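Local structure of fructokinase (Xylella fastidiosa Temecula1, 3LJS) at residues 145-150 against 184-189; 152-157 against 188-193. The protein probably phosphorylates fructose at the expense of ATP, as a fructokinase of the PfkB (ribokinase-like) carbohydrate kinase family. One frame throughout, in Å; residues are numbered along the deposited sequence.

Interaction 1: residues 145-150 against 184-189; sequences IAEVTF and LWKGLS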
ATOM      1  N   ILE B 145     -18.214   3.882  -8.945  1.00 22.17           N
ATOM      2  CA  ILE B 145     -17.465   5.101  -9.205  1.00 21.76           C
ATOM      3  C   ILE B 145     -17.701   5.594 -10.639  1.00 21.35           C
ATOM      4  O   ILE B 145     -17.749   6.799 -10.891  1.00 22.13           O
ATOM      5  CB  ILE B 145     -15.953   4.893  -8.921  1.00 21.39           C
ATOM      6  CG1 ILE B 145     -15.246   6.249  -8.859  1.00 21.72           C
ATOM      7  CG2 ILE B 145     -15.332   3.994  -9.978  1.00 21.51           C
ATOM      8  CD1 ILE B 145     -15.733   7.143  -7.720  1.00 21.33           C
ATOM      9  N   ALA B 146     -17.874   4.667 -11.576  1.00 20.21           N
ATOM     10  CA  ALA B 146     -18.127   5.039 -12.965  1.00 20.82           C
ATOM     11  C   ALA B 146     -19.423   5.840 -13.084  1.00 21.68           C
ATOM     12  O   ALA B 146     -19.470   6.863 -13.768  1.00 21.02           O
ATOM     13  CB  ALA B 146     -18.207   3.792 -13.839  1.00 19.21           C
ATOM     14  N   GLU B 147     -20.477   5.369 -12.421  1.00 22.08           N
ATOM     15  CA  GLU B 147     -21.762   6.054 -12.463  1.00 22.18           C
ATOM     16  C   GLU B 147     -21.637   7.447 -11.855  1.00 21.80           C
ATOM     17  O   GLU B 147     -22.266   8.394 -12.324  1.00 21.73           O
ATOM     18  CB  GLU B 147     -22.832   5.250 -11.714  1.00 23.84           C
ATOM     19  CG  GLU B 147     -24.140   6.018 -11.506  1.00 25.54           C
ATOM     20  CD  GLU B 147     -24.820   6.427 -12.809  1.00 28.08           C
ATOM     21  OE1 GLU B 147     -25.711   7.304 -12.758  1.00 29.46           O
ATOM     22  OE2 GLU B 147     -24.480   5.871 -13.878  1.00 27.29           O
ATOM     23  N   VAL B 148     -20.830   7.566 -10.806  1.00 20.64           N
ATOM     24  CA  VAL B 148     -20.607   8.858 -10.160  1.00 19.23           C
ATOM     25  C   VAL B 148     -19.923   9.807 -11.158  1.00 20.10           C
ATOM     26  O   VAL B 148     -20.273  10.989 -11.255  1.00 20.05           O
ATOM     27  CB  VAL B 148     -19.719   8.699  -8.899  1.00 20.68           C
ATOM     28  CG1 VAL B 148     -19.283  10.062  -8.383  1.00 20.33           C
ATOM     29  CG2 VAL B 148     -20.496   7.949  -7.804  1.00 20.04           C
ATOM     30  N   THR B 149     -18.959   9.281 -11.912  1.00 17.58           N
ATOM     31  CA  THR B 149     -18.251  10.095 -12.894  1.00 17.88           C
ATOM     32  C   THR B 149     -19.222  10.536 -14.003  1.00 19.16           C
ATOM     33  O   THR B 149     -19.232  11.704 -14.397  1.00 20.29           O
ATOM     34  CB  THR B 149     -17.049   9.322 -13.520  1.00 19.45           C
ATOM     35  OG1 THR B 149     -16.182   8.850 -12.477  1.00 19.33           O
ATOM     36  CG2 THR B 149     -16.237  10.234 -14.445  1.00 17.30           C
ATOM     37  N   PHE B 150     -20.052   9.618 -14.491  1.00 18.47           N
ATOM     38  CA  PHE B 150     -20.999   9.968 -15.543  1.00 18.99           C
ATOM     39  C   PHE B 150     -21.972  11.038 -15.052  1.00 19.76           C
ATOM     40  O   PHE B 150     -22.259  11.995 -15.770  1.00 20.50           O
ATOM     41  CB  PHE B 150     -21.783   8.737 -16.015  1.00 19.60           C
ATOM     42  CG  PHE B 150     -20.917   7.620 -16.541  1.00 19.71           C
ATOM     43  CD1 PHE B 150     -19.803   7.890 -17.334  1.00 18.89           C
ATOM     44  CD2 PHE B 150     -21.243   6.291 -16.278  1.00 21.15           C
ATOM     45  CE1 PHE B 150     -19.024   6.852 -17.861  1.00 18.20           C
ATOM     46  CE2 PHE B 150     -20.472   5.243 -16.800  1.00 20.69           C
ATOM     47  CZ  PHE B 150     -19.363   5.525 -17.592  1.00 19.31           C
ATOM     48  N   LEU B 184     -15.914   3.270 -21.258  1.00 22.58           N
ATOM     49  CA  LEU B 184     -15.088   4.225 -21.974  1.00 24.09           C
ATOM     50  C   LEU B 184     -15.916   4.940 -23.039  1.00 24.63           C
ATOM     51  O   LEU B 184     -15.863   6.163 -23.146  1.00 24.12           O
ATOM     52  CB  LEU B 184     -13.885   3.522 -22.611  1.00 23.66           C
ATOM     53  CG  LEU B 184     -12.938   2.853 -21.604  1.00 25.92           C
ATOM     54  CD1 LEU B 184     -11.784   2.177 -22.337  1.00 23.23           C
ATOM     55  CD2 LEU B 184     -12.412   3.900 -20.627  1.00 24.10           C
ATOM     56  N   TRP B 185     -16.687   4.187 -23.821  1.00 25.10           N
ATOM     57  CA  TRP B 185     -17.516   4.803 -24.859  1.00 24.56           C
ATOM     58  C   TRP B 185     -18.577   5.717 -24.256  1.00 24.41           C
ATOM     59  O   TRP B 185     -18.894   6.759 -24.824  1.00 23.80           O
ATOM     60  CB  TRP B 185     -18.198   3.743 -25.735  1.00 25.21           C
ATOM     61  CG  TRP B 185     -17.326   3.207 -26.836  1.00 26.69           C
ATOM     62  CD1 TRP B 185     -16.864   1.926 -26.970  1.00 27.71           C
ATOM     63  CD2 TRP B 185     -16.804   3.940 -27.951  1.00 26.71           C
ATOM     64  NE1 TRP B 185     -16.087   1.817 -28.099  1.00 28.73           N
ATOM     65  CE2 TRP B 185     -16.034   3.037 -28.721  1.00 28.53           C
ATOM     66  CE3 TRP B 185     -16.912   5.271 -28.376  1.00 26.60           C
ATOM     67  CZ2 TRP B 185     -15.375   3.423 -29.892  1.00 28.73           C
ATOM     68  CZ3 TRP B 185     -16.256   5.656 -29.543  1.00 28.93           C
ATOM     69  CH2 TRP B 185     -15.496   4.732 -30.287  1.00 28.96           C
ATOM     70  N   LYS B 186     -19.134   5.330 -23.113  1.00 23.75           N
ATOM     71  CA  LYS B 186     -20.149   6.157 -22.479  1.00 24.49           C
ATOM     72  C   LYS B 186     -19.543   7.483 -22.030  1.00 23.30           C
ATOM     73  O   LYS B 186     -20.134   8.549 -22.229  1.00 23.85           O
ATOM     74  CB  LYS B 186     -20.770   5.446 -21.278  1.00 27.06           C
ATOM     75  CG  LYS B 186     -21.861   6.269 -20.615  1.00 30.95           C
ATOM     76  CD  LYS B 186     -22.742   5.425 -19.717  1.00 36.77           C
ATOM     77  CE  LYS B 186     -23.894   6.248 -19.152  1.00 39.03           C
ATOM     78  NZ  LYS B 186     -24.818   5.409 -18.335  1.00 40.51           N
ATOM     79  N   GLY B 187     -18.365   7.417 -21.419  1.00 21.50           N
ATOM     80  CA  GLY B 187     -17.711   8.634 -20.977  1.00 20.79           C
ATOM     81  C   GLY B 187     -17.432   9.520 -22.178  1.00 22.37           C
ATOM     82  O   GLY B 187     -17.660  10.735 -22.144  1.00 19.83           O
ATOM     83  N   LEU B 188     -16.951   8.898 -23.251  1.00 20.16           N
ATOM     84  CA  LEU B 188     -16.634   9.605 -24.486  1.00 20.86           C
ATOM     85  C   LEU B 188     -17.842  10.302 -25.101  1.00 21.23           C
ATOM     86  O   LEU B 188     -17.708  11.371 -25.698  1.00 21.52           O
ATOM     87  CB  LEU B 188     -16.032   8.632 -25.505  1.00 20.65           C
ATOM     88  CG  LEU B 188     -14.605   8.169 -25.192  1.00 21.51           C
ATOM     89  CD1 LEU B 188     -14.224   6.980 -26.078  1.00 21.24           C
ATOM     90  CD2 LEU B 188     -13.649   9.337 -25.414  1.00 18.07           C
ATOM     91  N   SER B 189     -19.021   9.702 -24.959  1.00 20.80           N
ATOM     92  CA  SER B 189     -20.234  10.290 -25.523  1.00 21.62           C
ATOM     93  C   SER B 189     -20.730  11.488 -24.715  1.00 20.43           C
ATOM     94  O   SER B 189     -21.536  12.276 -25.202  1.00 20.84           O
ATOM     95  CB  SER B 189     -21.352   9.247 -25.584  1.00 22.59           C
ATOM     96  OG  SER B 189     -21.823   8.949 -24.280  1.00 25.41           O
TER
HETATM   97  O   HOH W   1     -25.735   6.405 -16.166  1.00 35.90           O

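Interaction 2: residues 152-157 against 188-193; sequences GMRRAQ and LSLADV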
ATOM      1  N   GLY B 152     -21.466  13.211 -12.748  1.00 19.99           N
ATOM      2  CA  GLY B 152     -20.751  14.467 -12.639  1.00 18.65           C
ATOM      3  C   GLY B 152     -20.657  15.141 -14.001  1.00 19.28           C
ATOM      4  O   GLY B 152     -20.821  16.359 -14.115  1.00 18.69           O
HETATM    5  N   MSE B 153     -20.391  14.353 -15.039  1.00 18.07           N
HETATM    6  CA  MSE B 153     -20.290  14.895 -16.388  1.00 20.06           C
HETATM    7  C   MSE B 153     -21.643  15.424 -16.861  1.00 19.75           C
HETATM    8  O   MSE B 153     -21.709  16.465 -17.517  1.00 18.90           O
HETATM    9  CB  MSE B 153     -19.784  13.824 -17.360  1.00 23.44           C
HETATM   10  CG  MSE B 153     -18.372  13.324 -17.073  1.00 26.38           C
HETATM   11 SE   MSE B 153     -17.860  11.839 -18.238  1.00 39.76          SE
HETATM   12  CE  MSE B 153     -16.900  12.810 -19.601  1.00 35.24           C
ATOM     13  N   ARG B 154     -22.723  14.714 -16.530  1.00 18.77           N
ATOM     14  CA  ARG B 154     -24.060  15.147 -16.931  1.00 20.59           C
ATOM     15  C   ARG B 154     -24.479  16.402 -16.168  1.00 19.62           C
ATOM     16  O   ARG B 154     -25.122  17.300 -16.720  1.00 19.98           O
ATOM     17  CB  ARG B 154     -25.089  14.029 -16.697  1.00 19.71           C
ATOM     18  CG  ARG B 154     -24.947  12.845 -17.651  1.00 21.29           C
ATOM     19  CD  ARG B 154     -26.055  11.805 -17.447  1.00 23.99           C
ATOM     20  NE  ARG B 154     -26.025  11.219 -16.109  1.00 23.63           N
ATOM     21  CZ  ARG B 154     -25.734   9.947 -15.852  1.00 26.40           C
ATOM     22  NH1 ARG B 154     -25.447   9.114 -16.846  1.00 25.38           N
ATOM     23  NH2 ARG B 154     -25.725   9.508 -14.597  1.00 24.61           N
ATOM     24  N   ARG B 155     -24.114  16.458 -14.894  1.00 19.38           N
ATOM     25  CA  ARG B 155     -24.446  17.600 -14.054  1.00 20.81           C
ATOM     26  C   ARG B 155     -23.661  18.827 -14.545  1.00 19.99           C
ATOM     27  O   ARG B 155     -24.192  19.934 -14.632  1.00 18.54           O
ATOM     28  CB  ARG B 155     -24.098  17.272 -12.594  1.00 24.77           C
ATOM     29  CG  ARG B 155     -24.714  18.199 -11.566  1.00 33.18           C
ATOM     30  CD  ARG B 155     -24.659  17.582 -10.166  1.00 37.85           C
ATOM     31  NE  ARG B 155     -25.459  16.359 -10.068  1.00 41.79           N
ATOM     32  CZ  ARG B 155     -25.685  15.695  -8.934  1.00 43.11           C
ATOM     33  NH1 ARG B 155     -25.170  16.130  -7.789  1.00 39.50           N
ATOM     34  NH2 ARG B 155     -26.436  14.598  -8.943  1.00 42.38           N
ATOM     35  N   ALA B 156     -22.394  18.617 -14.880  1.00 18.66           N
ATOM     36  CA  ALA B 156     -21.549  19.698 -15.366  1.00 18.93           C
ATOM     37  C   ALA B 156     -22.147  20.314 -16.629  1.00 17.58           C
ATOM     38  O   ALA B 156     -22.276  21.530 -16.736  1.00 19.98           O
ATOM     39  CB  ALA B 156     -20.140  19.171 -15.655  1.00 18.11           C
ATOM     40  N   GLN B 157     -22.513  19.466 -17.583  1.00 18.34           N
ATOM     41  CA  GLN B 157     -23.082  19.930 -18.841  1.00 20.01           C
ATOM     42  C   GLN B 157     -24.339  20.758 -18.594  1.00 21.11           C
ATOM     43  O   GLN B 157     -24.484  21.859 -19.129  1.00 20.65           O
ATOM     44  CB  GLN B 157     -23.403  18.729 -19.741  1.00 22.32           C
ATOM     45  CG  GLN B 157     -23.919  19.080 -21.137  1.00 24.67           C
ATOM     46  CD  GLN B 157     -25.375  19.512 -21.136  1.00 27.61           C
ATOM     47  OE1 GLN B 157     -26.211  18.906 -20.466  1.00 25.21           O
ATOM     48  NE2 GLN B 157     -25.688  20.554 -21.903  1.00 27.82           N
ATOM     49  N   LEU B 188     -16.951   8.898 -23.251  1.00 20.16           N
ATOM     50  CA  LEU B 188     -16.634   9.605 -24.486  1.00 20.86           C
ATOM     51  C   LEU B 188     -17.842  10.302 -25.101  1.00 21.23           C
ATOM     52  O   LEU B 188     -17.708  11.371 -25.698  1.00 21.52           O
ATOM     53  CB  LEU B 188     -16.032   8.632 -25.505  1.00 20.65           C
ATOM     54  CG  LEU B 188     -14.605   8.169 -25.192  1.00 21.51           C
ATOM     55  CD1 LEU B 188     -14.224   6.980 -26.078  1.00 21.24           C
ATOM     56  CD2 LEU B 188     -13.649   9.337 -25.414  1.00 18.07           C
ATOM     57  N   SER B 189     -19.021   9.702 -24.959  1.00 20.80           N
ATOM     58  CA  SER B 189     -20.234  10.290 -25.523  1.00 21.62           C
ATOM     59  C   SER B 189     -20.730  11.488 -24.715  1.00 20.43           C
ATOM     60  O   SER B 189     -21.536  12.276 -25.202  1.00 20.84           O
ATOM     61  CB  SER B 189     -21.352   9.247 -25.584  1.00 22.59           C
ATOM     62  OG  SER B 189     -21.823   8.949 -24.280  1.00 25.41           O
ATOM     63  N   LEU B 190     -20.247  11.620 -23.485  1.00 19.28           N
ATOM     64  CA  LEU B 190     -20.676  12.708 -22.609  1.00 20.11           C
ATOM     65  C   LEU B 190     -19.728  13.902 -22.556  1.00 20.16           C
ATOM     66  O   LEU B 190     -20.017  14.894 -21.886  1.00 20.65           O
ATOM     67  CB  LEU B 190     -20.867  12.176 -21.187  1.00 19.41           C
ATOM     68  CG  LEU B 190     -21.993  11.161 -20.975  1.00 20.88           C
ATOM     69  CD1 LEU B 190     -21.883  10.559 -19.576  1.00 19.74           C
ATOM     70  CD2 LEU B 190     -23.347  11.851 -21.171  1.00 20.36           C
ATOM     71  N   ALA B 191     -18.611  13.815 -23.265  1.00 18.72           N
ATOM     72  CA  ALA B 191     -17.620  14.886 -23.234  1.00 19.28           C
ATOM     73  C   ALA B 191     -17.613  15.816 -24.440  1.00 17.95           C
ATOM     74  O   ALA B 191     -17.845  15.391 -25.562  1.00 17.89           O
ATOM     75  CB  ALA B 191     -16.223  14.283 -23.042  1.00 17.97           C
ATOM     76  N   ASP B 192     -17.342  17.093 -24.182  1.00 18.36           N
ATOM     77  CA  ASP B 192     -17.253  18.112 -25.228  1.00 17.76           C
ATOM     78  C   ASP B 192     -15.842  18.070 -25.811  1.00 16.72           C
ATOM     79  O   ASP B 192     -15.644  18.260 -27.011  1.00 15.74           O
ATOM     80  CB  ASP B 192     -17.485  19.503 -24.634  1.00 19.16           C
ATOM     81  CG  ASP B 192     -18.862  19.655 -24.028  1.00 19.71           C
ATOM     82  OD1 ASP B 192     -19.835  19.801 -24.795  1.00 21.41           O
ATOM     83  OD2 ASP B 192     -18.970  19.621 -22.786  1.00 20.33           O
ATOM     84  N   VAL B 193     -14.865  17.833 -24.939  1.00 16.77           N
ATOM     85  CA  VAL B 193     -13.458  17.779 -25.335  1.00 17.79           C
ATOM     86  C   VAL B 193     -12.879  16.428 -24.937  1.00 18.64           C
ATOM     87  O   VAL B 193     -12.996  16.012 -23.784  1.00 16.95           O
ATOM     88  CB  VAL B 193     -12.648  18.899 -24.647  1.00 18.27           C
ATOM     89  CG1 VAL B 193     -11.190  18.841 -25.082  1.00 16.54           C
ATOM     90  CG2 VAL B 193     -13.256  20.260 -24.989  1.00 19.61           C
TER
HETATM   91  O   HOH W   2     -22.207  15.459 -20.151  1.00 18.61           O

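Interaction 1: residues 145-150 against 184-189
K186 lays its aliphatic chain across one face of the F150 ring, and this CH-pi contact is the centre of the meeting between two neighbouring helices of the alpha/beta core. The short helical segments run nearly parallel, with 12° between their directions, as two helices alongside each other on one flank of a parallel sheet would. The chain of K186 can be traced atom by atom. K186 CB sits 3.9 Å from F150 CZ, and with CG anti to the backbone N (chi1 -178°) the rest of the side chain is carried out over the ring. K186 CG comes to 4.0 Å from F150 CE1. K186 CD then stands above the face, 3.9 Å from the F150 ring centroid and only 18° off the ring normal, while leaning toward the rim. K186 CE continues to 3.9 Å from F150 CD2, because the chain stays extended beyond CG. K186 NZ finally clears the aromatic surface and gives a proton to a water at 2.6 Å. That water in turn donates to E147 OE2 at 2.7 Å. The other carboxylate oxygen of E147, OE1, is engaged in a salt bridge with R154. Beneath the ring, A146 O lies over the opposite face, offset toward the rim. G187, with no side chain, brings its backbone N obliquely to F150 CE1, and these two residues also form the closest CA pair of the segments. No direct hydrogen bond joins the two segments. Since E147 OE2 and K186 NZ remain 4.5 Å apart with a water bridging them, their attraction is probably that of a solvent-mediated ion pair, and the direct contact is made mainly by lysine methylenes and the aromatic ring, with the G187 backbone beside it, rather than by charge.

Interaction 2: residues 152-157 against 188-193
L190 O lies 2.9 Å from a water that is its likely donor and that also makes a weak bond to M153 O; with more acceptors in reach than protons, this water need not make both links at once. No direct hydrogen bond joins the two segments. The setting is two consecutive beta-alpha-beta crossovers of the ribokinase-like fold: the helix of the first, 143-158, packs against the turn that follows the helix of the second, 181-189, before strand 193-197. L190 and M153 are the nearest pair of CA atoms, 6.6 Å apart. Along the outer side, L190 CD2 touches R154 CG at 4.0 Å, the two side chains crossing at a slant, while the guanidinium of R154 turns back to its own helix, where NH2 forms salt bridges with E151 and E147. D192 fastens the end of the turn, OD1 to R223 and OD2 to the backbone N of V163 on strand 162-166, and the neighbouring A191 lies about 9 Å, side chain to side chain, from K195, an ATP-binding residue. Deeper in, selenomethionine M153 faces F133, V163 and F165 of the sheet and passes L190 CB with its SE at 4.2 Å. Its last bond bends away from an extended course (chi3 96°), bringing the terminal CE of M153 to 3.8 Å from A191 CB.

From the N terminus, the chain leaves strand 130-136, forms helix 143-158, returns through strand 162-166, forms helix 181-189 and enters strand 193-197. Interaction 1 closes a loop of 33 intervening residues and interaction 2 one of 30, both around strand 162-166. The touching residues come in the order E147 and F150, M153 and R154, K186 and G187, then L190 and A191, so the loops cross; the second segments share L188 and S189. Together they tie consecutive beta-alpha-beta units along one side of the large sheet. Their centres lie 8 Å apart, and they join directly: F150 CB meets L190 CD1 at 4.0 Å, while M153 CE packs 3.4 Å from G187 O.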